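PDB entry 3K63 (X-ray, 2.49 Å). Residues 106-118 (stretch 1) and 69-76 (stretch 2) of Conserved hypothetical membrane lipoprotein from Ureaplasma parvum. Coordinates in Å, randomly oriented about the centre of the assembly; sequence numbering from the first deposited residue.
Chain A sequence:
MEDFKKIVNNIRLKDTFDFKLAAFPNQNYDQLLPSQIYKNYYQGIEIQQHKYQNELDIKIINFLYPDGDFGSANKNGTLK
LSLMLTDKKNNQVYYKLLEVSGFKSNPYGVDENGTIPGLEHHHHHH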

ATOM      1  N   ASN A 106     -16.092  -0.685  -6.131  1.00 60.87           N
ATOM      2  CA  ASN A 106     -17.513  -0.721  -6.430  1.00 63.06           C
ATOM      3  C   ASN A 106     -17.786   0.651  -7.039  1.00 64.15           C
ATOM      4  O   ASN A 106     -17.297   1.668  -6.540  1.00 63.45           O
ATOM      5  CB  ASN A 106     -18.344  -0.972  -5.158  1.00 60.31           C
ATOM      6  CG  ASN A 106     -18.800   0.302  -4.474  1.00 63.64           C
ATOM      7  OD1 ASN A 106     -18.048   0.933  -3.729  1.00 63.85           O
ATOM      8  ND2 ASN A 106     -20.060   0.678  -4.713  1.00 64.89           N
ATOM      9  N   PRO A 107     -18.573   0.696  -8.122  1.00 68.55           N
ATOM     10  CA  PRO A 107     -18.939   1.914  -8.857  1.00 67.71           C
ATOM     11  C   PRO A 107     -19.374   3.171  -8.091  1.00 67.31           C
ATOM     12  O   PRO A 107     -19.189   4.272  -8.594  1.00 69.89           O
ATOM     13  CB  PRO A 107     -20.008   1.413  -9.819  1.00 63.98           C
ATOM     14  CG  PRO A 107     -20.717   0.398  -8.978  1.00 70.12           C
ATOM     15  CD  PRO A 107     -19.572  -0.363  -8.356  1.00 68.99           C
ATOM     16  N   TYR A 108     -19.920   3.029  -6.888  1.00 67.33           N
ATOM     17  CA  TYR A 108     -20.339   4.204  -6.133  1.00 66.81           C
ATOM     18  C   TYR A 108     -19.416   4.563  -4.969  1.00 66.81           C
ATOM     19  O   TYR A 108     -19.582   5.606  -4.328  1.00 67.21           O
ATOM     20  CB  TYR A 108     -21.762   4.015  -5.598  1.00 74.37           C
ATOM     21  CG  TYR A 108     -22.748   3.565  -6.638  1.00 76.31           C
ATOM     22  CD1 TYR A 108     -22.737   4.129  -7.908  1.00 78.43           C
ATOM     23  CD2 TYR A 108     -23.703   2.590  -6.352  1.00 78.00           C
ATOM     24  CE1 TYR A 108     -23.650   3.741  -8.872  1.00 80.74           C
ATOM     25  CE2 TYR A 108     -24.626   2.194  -7.310  1.00 82.66           C
ATOM     26  CZ  TYR A 108     -24.595   2.775  -8.568  1.00 86.04           C
ATOM     27  OH  TYR A 108     -25.525   2.405  -9.511  1.00 97.10           O
ATOM     28  N   GLY A 109     -18.472   3.678  -4.669  1.00 58.71           N
ATOM     29  CA  GLY A 109     -17.537   3.940  -3.592  1.00 58.08           C
ATOM     30  C   GLY A 109     -18.043   3.604  -2.203  1.00 54.76           C
ATOM     31  O   GLY A 109     -17.410   3.944  -1.211  1.00 55.14           O
ATOM     32  N   VAL A 110     -19.192   2.952  -2.116  1.00 56.41           N
ATOM     33  CA  VAL A 110     -19.738   2.592  -0.812  1.00 56.37           C
ATOM     34  C   VAL A 110     -18.736   1.670  -0.112  1.00 54.97           C
ATOM     35  O   VAL A 110     -18.105   0.856  -0.772  1.00 53.65           O
ATOM     36  CB  VAL A 110     -21.117   1.888  -0.980  1.00 55.87           C
ATOM     37  CG1 VAL A 110     -21.011   0.813  -2.041  1.00 62.14           C
ATOM     38  CG2 VAL A 110     -21.582   1.291   0.341  1.00 56.94           C
ATOM     39  N   ASP A 111     -18.574   1.797   1.207  1.00 53.60           N
ATOM     40  CA  ASP A 111     -17.613   0.957   1.929  1.00 53.51           C
ATOM     41  C   ASP A 111     -18.194  -0.342   2.493  1.00 51.15           C
ATOM     42  O   ASP A 111     -19.397  -0.591   2.398  1.00 53.63           O
ATOM     43  CB  ASP A 111     -16.931   1.748   3.059  1.00 50.46           C
ATOM     44  CG  ASP A 111     -17.881   2.089   4.200  1.00 57.19           C
ATOM     45  OD1 ASP A 111     -19.041   1.617   4.185  1.00 57.38           O
ATOM     46  OD2 ASP A 111     -17.460   2.827   5.125  1.00 57.66           O
ATOM     47  N   GLU A 112     -17.316  -1.145   3.095  1.00 49.89           N
ATOM     48  CA  GLU A 112     -17.666  -2.444   3.667  1.00 54.04           C
ATOM     49  C   GLU A 112     -18.796  -2.414   4.702  1.00 57.53           C
ATOM     50  O   GLU A 112     -19.328  -3.458   5.076  1.00 53.78           O
ATOM     51  CB  GLU A 112     -16.430  -3.088   4.306  1.00 49.50           C
ATOM     52  CG  GLU A 112     -15.968  -2.373   5.565  1.00 48.34           C
ATOM     53  CD  GLU A 112     -15.018  -1.228   5.268  1.00 49.75           C
ATOM     54  OE1 GLU A 112     -15.113  -0.637   4.171  1.00 49.73           O
ATOM     55  OE2 GLU A 112     -14.177  -0.911   6.136  1.00 52.42           O
ATOM     56  N   ASN A 113     -19.139  -1.227   5.185  1.00 56.42           N
ATOM     57  CA  ASN A 113     -20.197  -1.101   6.174  1.00 55.84           C
ATOM     58  C   ASN A 113     -21.396  -0.369   5.583  1.00 60.03           C
ATOM     59  O   ASN A 113     -22.183   0.242   6.300  1.00 67.10           O
ATOM     60  CB  ASN A 113     -19.650  -0.396   7.429  1.00 57.67           C
ATOM     61  CG  ASN A 113     -18.851  -1.341   8.315  1.00 59.87           C
ATOM     62  OD1 ASN A 113     -17.817  -0.978   8.881  1.00 60.46           O
ATOM     63  ND2 ASN A 113     -19.348  -2.571   8.446  1.00 61.50           N
ATOM     64  N   GLY A 114     -21.514  -0.428   4.260  1.00 57.67           N
ATOM     65  CA  GLY A 114     -22.625   0.208   3.573  1.00 56.61           C
ATOM     66  C   GLY A 114     -22.665   1.719   3.435  1.00 58.87           C
ATOM     67  O   GLY A 114     -23.584   2.248   2.826  1.00 62.39           O
ATOM     68  N   THR A 115     -21.697   2.427   3.999  1.00 58.43           N
ATOM     69  CA  THR A 115     -21.697   3.889   3.900  1.00 56.48           C
ATOM     70  C   THR A 115     -21.580   4.390   2.455  1.00 58.48           C
ATOM     71  O   THR A 115     -20.804   3.849   1.678  1.00 59.11           O
ATOM     72  CB  THR A 115     -20.552   4.491   4.718  1.00 54.41           C
ATOM     73  OG1 THR A 115     -20.704   4.110   6.087  1.00 58.96           O
ATOM     74  CG2 THR A 115     -20.549   6.012   4.615  1.00 55.98           C
ATOM     75  N   ILE A 116     -22.372   5.404   2.093  1.00 58.84           N
ATOM     76  CA  ILE A 116     -22.334   5.986   0.747  1.00 56.62           C
ATOM     77  C   ILE A 116     -21.548   7.297   0.771  1.00 59.47           C
ATOM     78  O   ILE A 116     -21.747   8.141   1.656  1.00 62.13           O
ATOM     79  CB  ILE A 116     -23.732   6.341   0.211  1.00 58.84           C
ATOM     80  CG1 ILE A 116     -24.601   5.096   0.109  1.00 62.92           C
ATOM     81  CG2 ILE A 116     -23.608   6.995  -1.149  1.00 57.57           C
ATOM     82  CD1 ILE A 116     -25.470   4.865   1.321  1.00 63.90           C
ATOM     83  N   PRO A 117     -20.652   7.498  -0.209  1.00 60.19           N
ATOM     84  CA  PRO A 117     -19.854   8.730  -0.270  1.00 60.98           C
ATOM     85  C   PRO A 117     -20.700  10.020  -0.281  1.00 70.91           C
ATOM     86  O   PRO A 117     -21.471  10.259  -1.218  1.00 67.11           O
ATOM     87  CB  PRO A 117     -19.084   8.565  -1.573  1.00 52.68           C
ATOM     88  CG  PRO A 117     -18.887   7.102  -1.662  1.00 55.64           C
ATOM     89  CD  PRO A 117     -20.244   6.563  -1.274  1.00 58.05           C
ATOM     90  N   GLY A 118     -20.566  10.843   0.755  1.00 71.35           N
ATOM     91  CA  GLY A 118     -21.306  12.095   0.789  1.00 70.27           C
ATOM     92  C   GLY A 118     -22.728  12.132   1.309  1.00 72.12           C
ATOM     93  O   GLY A 118     -23.327  13.202   1.352  1.00 72.02           O
TER
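Stretch 2 (69-76) DFGSANKN

How is the backbone of each stretch built? Residues 70-76 form a helix with Asp-69 at its N-cap, whereas stretch 1 has no regular helix or strand and folds through two type I turns, Asn-106 to Gly-109 and Asp-111 to Gly-114. The helix begins near Pro-117 and ends near Asn-106, so the two chains run in roughly opposite directions.

Where do the CA atoms of the two stretches come closest? Gly-109 and Gly-71 meet with their CA atoms 4.1 Å apart, and Gly-109 CA lies 3.6 Å from Gly-71 O in a CA-H...O contact. A CB on Gly-109 would clash with that oxygen, and one on Gly-71 would clash with Pro-117 CG.

Which hydrogen bonds join the stretches? Both involve Asn-74: its O accepts from Asn-106 N at 3.2 Å, and its ND2 donates to Gly-109 O at 3.3 Å. The helix is thus tied to the first turn at both ends of that turn.

What do the larger side chains cover? Phe-70, chi1 p, points toward stretch 1; its CE2 lies 3.1 Å from Gly-109 O and 4.0 Å from Pro-117 CG, while its CZ is 3.9 Å from Thr-115 CG2. Lys-75 extends along the first turn, its CG 3.5 Å from Pro-107 O and its CE 3.2 Å from Tyr-108 O.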

ATOM      1  N   ASP A  69     -10.343  10.973   0.392  1.00 48.82           N
ATOM      2  CA  ASP A  69     -11.612  10.436   0.868  1.00 52.20           C
ATOM      3  C   ASP A  69     -11.894   9.060   0.262  1.00 49.73           C
ATOM      4  O   ASP A  69     -11.682   8.841  -0.935  1.00 51.66           O
ATOM      5  CB  ASP A  69     -12.760  11.417   0.559  1.00 55.80           C
ATOM      6  CG  ASP A  69     -13.505  11.091  -0.740  1.00 56.92           C
ATOM      7  OD1 ASP A  69     -12.940  11.294  -1.843  1.00 56.95           O
ATOM      8  OD2 ASP A  69     -14.673  10.638  -0.644  1.00 55.08           O
ATOM      9  N   PHE A  70     -12.379   8.148   1.100  1.00 43.90           N
ATOM     10  CA  PHE A  70     -12.680   6.763   0.721  1.00 47.58           C
ATOM     11  C   PHE A  70     -13.526   6.522  -0.544  1.00 52.57           C
ATOM     12  O   PHE A  70     -13.189   5.654  -1.352  1.00 48.15           O
ATOM     13  CB  PHE A  70     -13.347   6.047   1.899  1.00 50.21           C
ATOM     14  CG  PHE A  70     -14.841   6.254   1.979  1.00 53.94           C
ATOM     15  CD1 PHE A  70     -15.380   7.371   2.612  1.00 56.10           C
ATOM     16  CD2 PHE A  70     -15.709   5.308   1.434  1.00 51.65           C
ATOM     17  CE1 PHE A  70     -16.763   7.535   2.707  1.00 58.52           C
ATOM     18  CE2 PHE A  70     -17.090   5.463   1.523  1.00 54.70           C
ATOM     19  CZ  PHE A  70     -17.620   6.578   2.160  1.00 58.44           C
ATOM     20  N   GLY A  71     -14.623   7.258  -0.722  1.00 56.85           N
ATOM     21  CA  GLY A  71     -15.447   7.033  -1.903  1.00 52.03           C
ATOM     22  C   GLY A  71     -14.655   7.062  -3.202  1.00 51.88           C
ATOM     23  O   GLY A  71     -14.806   6.200  -4.071  1.00 49.94           O
ATOM     24  N   SER A  72     -13.789   8.063  -3.314  1.00 53.53           N
ATOM     25  CA  SER A  72     -12.951   8.245  -4.500  1.00 55.70           C
ATOM     26  C   SER A  72     -12.005   7.059  -4.693  1.00 54.29           C
ATOM     27  O   SER A  72     -11.797   6.576  -5.807  1.00 58.06           O
ATOM     28  CB  SER A  72     -12.140   9.538  -4.359  1.00 58.16           C
ATOM     29  OG  SER A  72     -11.445   9.846  -5.554  1.00 69.68           O
ATOM     30  N   ALA A  73     -11.441   6.595  -3.586  1.00 56.42           N
ATOM     31  CA  ALA A  73     -10.522   5.473  -3.602  1.00 52.42           C
ATOM     32  C   ALA A  73     -11.259   4.159  -3.864  1.00 51.78           C
ATOM     33  O   ALA A  73     -10.794   3.327  -4.642  1.00 54.42           O
ATOM     34  CB  ALA A  73      -9.775   5.410  -2.279  1.00 47.94           C
ATOM     35  N   ASN A  74     -12.404   3.973  -3.216  1.00 48.05           N
ATOM     36  CA  ASN A  74     -13.168   2.749  -3.400  1.00 50.04           C
ATOM     37  C   ASN A  74     -13.659   2.587  -4.841  1.00 49.98           C
ATOM     38  O   ASN A  74     -13.827   1.471  -5.317  1.00 48.93           O
ATOM     39  CB  ASN A  74     -14.349   2.703  -2.416  1.00 50.74           C
ATOM     40  CG  ASN A  74     -13.929   2.258  -1.023  1.00 49.11           C
ATOM     41  OD1 ASN A  74     -12.758   1.950  -0.781  1.00 47.53           O
ATOM     42  ND2 ASN A  74     -14.883   2.212  -0.106  1.00 49.40           N
ATOM     43  N   LYS A  75     -13.879   3.700  -5.536  1.00 53.79           N
ATOM     44  CA  LYS A  75     -14.336   3.651  -6.926  1.00 57.32           C
ATOM     45  C   LYS A  75     -13.235   3.160  -7.865  1.00 56.74           C
ATOM     46  O   LYS A  75     -13.504   2.391  -8.787  1.00 58.29           O
ATOM     47  CB  LYS A  75     -14.827   5.028  -7.391  1.00 56.91           C
ATOM     48  CG  LYS A  75     -16.264   5.357  -6.992  1.00 60.08           C
ATOM     49  CD  LYS A  75     -16.588   6.821  -7.235  1.00 62.67           C
ATOM     50  CE  LYS A  75     -17.738   7.272  -6.345  1.00 68.24           C
ATOM     51  NZ  LYS A  75     -17.867   8.760  -6.269  1.00 72.84           N
ATOM     52  N   ASN A  76     -11.999   3.601  -7.620  1.00 59.19           N
ATOM     53  CA  ASN A  76     -10.846   3.216  -8.445  1.00 54.19           C
ATOM     54  C   ASN A  76     -10.055   2.039  -7.864  1.00 55.49           C
ATOM     55  O   ASN A  76      -9.065   1.617  -8.450  1.00 53.98           O
ATOM     56  CB  ASN A  76      -9.885   4.400  -8.603  1.00 56.73           C
ATOM     57  CG  ASN A  76     -10.571   5.658  -9.098  1.00 63.52           C
ATOM     58  OD1 ASN A  76     -10.245   6.766  -8.663  1.00 62.05           O
ATOM     59  ND2 ASN A  76     -11.514   5.499 -10.021  1.00 70.33           N
TER